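Local coordinates for acyl-CoA dehydrogenase domain protein Tcur3481 (Thermomonospora curvata, PDB 6WY9) that binds FAD and, as a member of the acyl-CoA dehydrogenase family, probably oxidises acyl-CoA substrates, at residues 28-33 and 324-329; 129-134 and 218-223; 189-192 and 196-199. All blocks are in the same frame, centred on the assembly; numbering follows the deposited sequence.

Contact 1 (28-33 and 324-329); sequences RLRAVE and VDVDYP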
# COMPACT_ATOMS: atom_id res chain seq x y z
N ARG B 28 26.58 13.49 22.12
CA ARG B 28 27.63 13.32 21.11
C ARG B 28 27.06 13.40 19.68
O ARG B 28 27.71 13.95 18.77
CB ARG B 28 28.39 12.00 21.32
CG ARG B 28 29.53 11.78 20.26
CD ARG B 28 30.66 12.78 20.50
NE ARG B 28 31.87 12.43 19.75
CZ ARG B 28 32.94 13.19 19.69
NH1 ARG B 28 32.97 14.35 20.34
NH2 ARG B 28 34.00 12.78 18.99
N LEU B 29 25.84 12.90 19.46
CA LEU B 29 25.25 13.00 18.12
C LEU B 29 25.08 14.45 17.71
O LEU B 29 25.29 14.82 16.54
CB LEU B 29 23.92 12.25 18.07
CG LEU B 29 23.96 10.72 18.12
CD1 LEU B 29 22.53 10.13 18.05
CD2 LEU B 29 24.94 10.10 17.07
N ARG B 30 24.68 15.30 18.66
CA ARG B 30 24.50 16.71 18.37
C ARG B 30 25.84 17.39 18.08
O ARG B 30 25.96 18.17 17.13
CB ARG B 30 23.77 17.37 19.55
CG ARG B 30 23.67 18.88 19.41
CD ARG B 30 22.98 19.28 18.10
NE ARG B 30 21.71 18.56 17.85
CZ ARG B 30 20.57 18.76 18.51
NH1 ARG B 30 20.50 19.65 19.49
NH2 ARG B 30 19.49 18.05 18.20
N ALA B 31 26.86 17.09 18.89
CA ALA B 31 28.20 17.61 18.63
C ALA B 31 28.69 17.21 17.25
O ALA B 31 29.26 18.03 16.51
CB ALA B 31 29.17 17.10 19.70
N VAL B 32 28.51 15.95 16.87
CA VAL B 32 29.10 15.51 15.61
C VAL B 32 28.29 16.06 14.42
O VAL B 32 28.86 16.51 13.41
CB VAL B 32 29.21 13.98 15.58
CG1 VAL B 32 29.55 13.48 14.13
CG2 VAL B 32 30.32 13.54 16.53
N GLU B 33 26.97 16.10 14.55
CA GLU B 33 26.15 16.51 13.41
C GLU B 33 26.20 18.03 13.17
O GLU B 33 25.67 18.49 12.17
CB GLU B 33 24.70 15.99 13.58
CG GLU B 33 23.92 16.81 14.61
CD GLU B 33 22.58 16.16 15.03
OE1 GLU B 33 21.98 16.65 16.04
OE2 GLU B 33 22.16 15.18 14.35
N VAL B 324 8.99 15.04 15.90
CA VAL B 324 9.73 15.99 15.07
C VAL B 324 10.66 16.86 15.89
O VAL B 324 11.42 17.64 15.31
CB VAL B 324 8.83 16.88 14.19
CG1 VAL B 324 7.87 15.98 13.30
CG2 VAL B 324 8.04 17.88 15.01
N ASP B 325 10.66 16.72 17.21
CA ASP B 325 11.57 17.53 18.03
C ASP B 325 12.99 17.05 17.79
O ASP B 325 13.27 15.86 17.96
CB ASP B 325 11.21 17.39 19.51
CG ASP B 325 11.96 18.33 20.41
OD1 ASP B 325 13.07 18.81 20.11
OD2 ASP B 325 11.40 18.60 21.48
N VAL B 326 13.89 17.95 17.37
CA VAL B 326 15.27 17.53 17.12
C VAL B 326 16.01 17.18 18.40
O VAL B 326 17.09 16.60 18.32
CB VAL B 326 16.17 18.54 16.36
CG1 VAL B 326 15.61 18.86 14.94
CG2 VAL B 326 16.45 19.83 17.21
N ASP B 327 15.44 17.45 19.57
CA ASP B 327 16.08 17.02 20.80
C ASP B 327 15.64 15.63 21.25
O ASP B 327 16.09 15.16 22.30
CB ASP B 327 15.84 18.05 21.91
CG ASP B 327 16.69 19.29 21.69
OD1 ASP B 327 16.21 20.42 21.91
OD2 ASP B 327 17.85 19.13 21.23
N TYR B 328 14.82 14.96 20.45
CA TYR B 328 14.32 13.62 20.71
C TYR B 328 14.88 12.71 19.61
O TYR B 328 15.18 13.20 18.52
CB TYR B 328 12.77 13.62 20.72
CG TYR B 328 12.14 12.25 20.99
CD1 TYR B 328 11.97 11.78 22.31
CD2 TYR B 328 11.78 11.41 19.91
CE1 TYR B 328 11.42 10.51 22.56
CE2 TYR B 328 11.24 10.15 20.11
CZ TYR B 328 11.06 9.70 21.45
OH TYR B 328 10.52 8.45 21.68
N PRO B 329 15.12 11.40 19.87
CA PRO B 329 16.01 10.66 18.96
C PRO B 329 15.41 10.25 17.63
O PRO B 329 16.17 10.06 16.67
CB PRO B 329 16.39 9.41 19.77
CG PRO B 329 15.40 9.35 20.91
CD PRO B 329 15.05 10.78 21.20
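Arg30 reaches from the helix 26-33 to Asp327, and its NH1 donates to Asp327 OD2 in a salt bridge of 3.2 Å. The carboxylate oxygen is met nearly along its C-O axis and lies close to the guanidinium plane, although the two flat groups are turned 41° from each other. Beside it, Arg30 NH2 lies 2.8 Å from Val326 O, also at the edge of the guanidinium, and 3.7 Å from Val326 CG2. The arginine chain leaves with CG anti to the backbone N (chi1 174°) and then bends twice, at chi2 and chi3, which curls the guanidinium back beside Glu33, three residues on. There Arg30 NE donates to Glu33 OE1 at 2.6 Å in a nearly straight bond, 170° at the hydrogen. Glu33 OE2 pairs in turn with Arg332 of helix 330-340. On the other segment, a type I turn from Asp325 to Tyr328 presents Asp327, and Asp325 OD1 accepts from Asp327 N at 2.8 Å to form an Asx turn. Acids thus meet the guanidinium at both NE and NH1, which would be expected to fix its rotation and balance its charge in this surface network.

Contact 2 (129-134 and 218-223); sequences GDVAAP and WTLDVA
Val131 and Leu220 bring their backbones closest, with CA atoms 8.0 Å apart, where a loop turn faces one side of the long helix 215-248. The turn is type I, running from Asp130 to Ala133, and is closed by the backbone bond from Ala133 N to Asp130 O. Asp130 OD1 also accepts from Ala132 N at 3.0 Å, from above the carboxylate plane, which makes an Asx turn; the same oxygen forms a salt bridge with Arg353. No hydrogen bond joins 129-134 to 218-223; the contact is van der Waals packing, apolar between the side chains. Leu220 enters with CG anti to its carbonyl carbon (chi1 -67°) and spreads its two methyls over the turn. Leu220 CD2 packs against Val131 CB at 4.0 Å and equally near Val131 CG2. Leu220 CD1 lies 3.7 Å from Val131 O and also approaches Ala132 CA. The leucine fork therefore touches both the valine side chain and the backbone of the turn, and the two side chains cross obliquely. Elsewhere on this turn of helix, Thr219 and Val222 pack on Val92 of helix 87-100. The arrangement joins the loop between strands 118-122 and 137-141, in the middle beta domain, to the helix that opens the C-terminal helical bundle, in keeping with the alpha-beta-alpha layout of the acyl-CoA dehydrogenase fold.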
# COMPACT_ATOMS: atom_id res chain seq x y z
N GLY B 129 21.57 9.38 -13.95
CA GLY B 129 22.47 8.75 -12.99
C GLY B 129 22.45 7.24 -12.97
O GLY B 129 22.46 6.63 -11.89
N ASP B 130 22.44 6.61 -14.14
CA ASP B 130 22.54 5.15 -14.18
C ASP B 130 23.86 4.67 -13.57
O ASP B 130 24.94 4.88 -14.16
CB ASP B 130 22.41 4.70 -15.61
CG ASP B 130 22.39 3.21 -15.76
OD1 ASP B 130 22.67 2.46 -14.82
OD2 ASP B 130 22.05 2.80 -16.87
N VAL B 131 23.81 4.03 -12.40
CA VAL B 131 25.06 3.72 -11.68
C VAL B 131 25.90 2.69 -12.44
O VAL B 131 27.11 2.54 -12.19
CB VAL B 131 24.81 3.21 -10.24
CG1 VAL B 131 24.14 4.30 -9.35
CG2 VAL B 131 23.95 1.95 -10.27
N ALA B 132 25.26 1.95 -13.33
CA ALA B 132 25.89 0.91 -14.13
C ALA B 132 26.44 1.45 -15.44
O ALA B 132 27.14 0.71 -16.14
CB ALA B 132 24.87 -0.21 -14.42
N ALA B 133 26.14 2.70 -15.80
CA ALA B 133 26.65 3.32 -17.03
C ALA B 133 27.03 4.76 -16.71
O ALA B 133 26.39 5.72 -17.15
CB ALA B 133 25.62 3.22 -18.17
N PRO B 134 28.10 4.95 -15.93
CA PRO B 134 28.52 6.31 -15.55
C PRO B 134 28.78 7.17 -16.79
O PRO B 134 29.37 6.71 -17.77
CB PRO B 134 29.82 6.10 -14.76
CG PRO B 134 30.03 4.62 -14.66
CD PRO B 134 29.09 3.92 -15.58
N TRP B 218 30.52 -5.80 -9.24
CA TRP B 218 30.72 -6.38 -7.92
C TRP B 218 30.54 -5.33 -6.82
O TRP B 218 29.87 -5.57 -5.80
CB TRP B 218 32.11 -6.99 -7.85
CG TRP B 218 32.34 -7.86 -6.71
CD1 TRP B 218 32.14 -9.20 -6.66
CD2 TRP B 218 32.89 -7.48 -5.45
NE1 TRP B 218 32.51 -9.69 -5.43
CE2 TRP B 218 32.98 -8.65 -4.67
CE3 TRP B 218 33.32 -6.27 -4.90
CZ2 TRP B 218 33.48 -8.64 -3.36
CZ3 TRP B 218 33.81 -6.26 -3.60
CH2 TRP B 218 33.89 -7.44 -2.86
N THR B 219 31.16 -4.18 -7.00
CA THR B 219 31.08 -3.16 -5.96
C THR B 219 29.65 -2.66 -5.81
O THR B 219 29.20 -2.40 -4.70
CB THR B 219 32.07 -2.03 -6.27
OG1 THR B 219 33.39 -2.57 -6.28
CG2 THR B 219 32.02 -0.97 -5.17
N LEU B 220 28.90 -2.56 -6.91
CA LEU B 220 27.51 -2.12 -6.80
C LEU B 220 26.67 -3.13 -6.03
O LEU B 220 25.83 -2.75 -5.19
CB LEU B 220 26.93 -1.86 -8.19
CG LEU B 220 27.54 -0.68 -8.96
CD1 LEU B 220 27.08 -0.72 -10.41
CD2 LEU B 220 27.18 0.67 -8.33
N ASP B 221 26.85 -4.43 -6.29
CA ASP B 221 26.13 -5.44 -5.52
C ASP B 221 26.47 -5.41 -4.02
O ASP B 221 25.59 -5.53 -3.16
CB ASP B 221 26.41 -6.82 -6.08
CG ASP B 221 25.58 -7.10 -7.32
OD1 ASP B 221 24.62 -6.33 -7.57
OD2 ASP B 221 25.88 -8.08 -8.01
N VAL B 222 27.76 -5.28 -3.71
CA VAL B 222 28.18 -5.21 -2.31
C VAL B 222 27.65 -3.95 -1.65
O VAL B 222 27.19 -3.98 -0.50
CB VAL B 222 29.72 -5.26 -2.22
CG1 VAL B 222 30.18 -4.86 -0.78
CG2 VAL B 222 30.22 -6.63 -2.64
N ALA B 223 27.73 -2.80 -2.35
CA ALA B 223 27.22 -1.55 -1.77
C ALA B 223 25.72 -1.62 -1.51
O ALA B 223 25.23 -1.09 -0.50
CB ALA B 223 27.51 -0.38 -2.71

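Contact 3 (189-192 and 196-199); sequences RTET and DMAG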
# COMPACT_ATOMS: atom_id res chain seq x y z
N ARG B 189 31.45 20.91 -0.93
CA ARG B 189 30.74 20.28 0.18
C ARG B 189 29.23 20.51 0.02
O ARG B 189 28.79 21.58 -0.38
CB ARG B 189 31.24 20.86 1.48
CG ARG B 189 32.72 20.58 1.69
CD ARG B 189 33.38 21.50 2.72
NE ARG B 189 32.56 21.75 3.91
CZ ARG B 189 32.57 20.99 5.00
NH1 ARG B 189 33.35 19.90 5.03
NH2 ARG B 189 31.80 21.30 6.06
N THR B 190 28.44 19.48 0.33
CA THR B 190 26.99 19.61 0.23
C THR B 190 26.36 18.79 1.35
O THR B 190 26.71 17.62 1.55
CB THR B 190 26.50 19.16 -1.17
OG1 THR B 190 25.10 19.44 -1.33
CG2 THR B 190 26.75 17.69 -1.45
N GLU B 191 25.47 19.41 2.11
CA GLU B 191 24.82 18.72 3.23
C GLU B 191 23.59 17.94 2.77
O GLU B 191 22.70 18.49 2.13
CB GLU B 191 24.41 19.71 4.32
CG GLU B 191 23.97 18.99 5.59
CD GLU B 191 23.42 19.93 6.65
OE1 GLU B 191 23.10 21.08 6.30
OE2 GLU B 191 23.30 19.53 7.82
N THR B 192 23.50 16.67 3.17
CA THR B 192 22.39 15.83 2.75
C THR B 192 21.34 15.63 3.87
O THR B 192 21.54 15.98 5.02
CB THR B 192 22.92 14.47 2.27
OG1 THR B 192 23.47 13.77 3.39
CG2 THR B 192 24.03 14.68 1.25
N ASP B 196 24.93 14.11 6.73
CA ASP B 196 26.29 13.85 6.28
C ASP B 196 26.79 15.09 5.54
O ASP B 196 26.00 15.89 5.03
CB ASP B 196 26.33 12.62 5.35
CG ASP B 196 27.75 12.29 4.83
OD1 ASP B 196 28.68 12.23 5.67
OD2 ASP B 196 27.93 12.07 3.58
N MET B 197 28.10 15.24 5.46
CA MET B 197 28.67 16.26 4.59
C MET B 197 29.28 15.54 3.38
O MET B 197 30.38 14.98 3.47
CB MET B 197 29.68 17.12 5.31
CG MET B 197 30.05 18.40 4.54
SD MET B 197 28.64 19.56 4.33
CE MET B 197 28.24 20.10 6.01
N ALA B 198 28.55 15.54 2.27
CA ALA B 198 28.95 14.89 1.02
C ALA B 198 29.75 15.87 0.16
O ALA B 198 29.91 17.05 0.50
CB ALA B 198 27.73 14.35 0.27
N GLY B 199 30.26 15.39 -0.97
CA GLY B 199 30.98 16.27 -1.89
C GLY B 199 30.47 16.06 -3.32
O GLY B 199 30.30 14.92 -3.76
O HOH W 1 25.73 11.59 2.18
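Asp196 meets Thr192 where the hairpin 185-191/197-203 turns: its O accepts from Thr192 N at 3.2 Å, with 167° at the hydrogen. Their side chains lie side by side, and a water donates to Asp196 OD2 at 2.7 Å and weakly to Thr192 OG1. Ser156 holds the other aspartate oxygen, and Gln339 the threonine hydroxyl. Met197 follows, opposite Glu191 in a non-hydrogen-bonded pair. With CG anti to the backbone N (chi1 -167°) and bends at chi2 and chi3, its chain folds across the strand, and Met197 CG sits 3.6 Å from Arg189 CZ, over one guanidinium face. Met197 SD comes 3.9 Å from Glu191 N. Without CG, SD and CE, as with an alanine here, the guanidinium is likely to lose packing there and shift more freely. Ala198 pairs with Thr190 through two backbone bonds, N to O at 2.9 Å and O from Thr190 N at 2.8 Å. On Thr190's side of the sheet, Ala198 CB lies 3.8 Å from Thr192 CG2. Gly199, opposite Arg189, bonds onward to Val154. Three backbone bonds thus join the segments while Glu191 N turns to a neighbouring subunit; Met197 gives one guanidinium face an apolar neighbour, and Glu36 O holds Arg189 NH2.

In the fold
Contacts 1 and 3 are neighbours, with centres 18 Å apart and nearest atoms about 5 Å apart, although they do not touch. Contact 2 lies across the centre of the chain from contact 1, their centres 32 Å apart, and its centre is 20 Å from that of contact 3. Along the chain the three are nested: contact 1 encloses contact 2, which encloses the hairpin of contact 3. Contact 1 stands nearest the bound dihydro-FAD, since Val324 in 324-329 touches the cofactor, yet the side chain of Val326 is still about 11 Å from it. Contacts 2 and 3 lie away from the annotated sites. Helix 330-340 reaches both neighbours through side chains near its two ends.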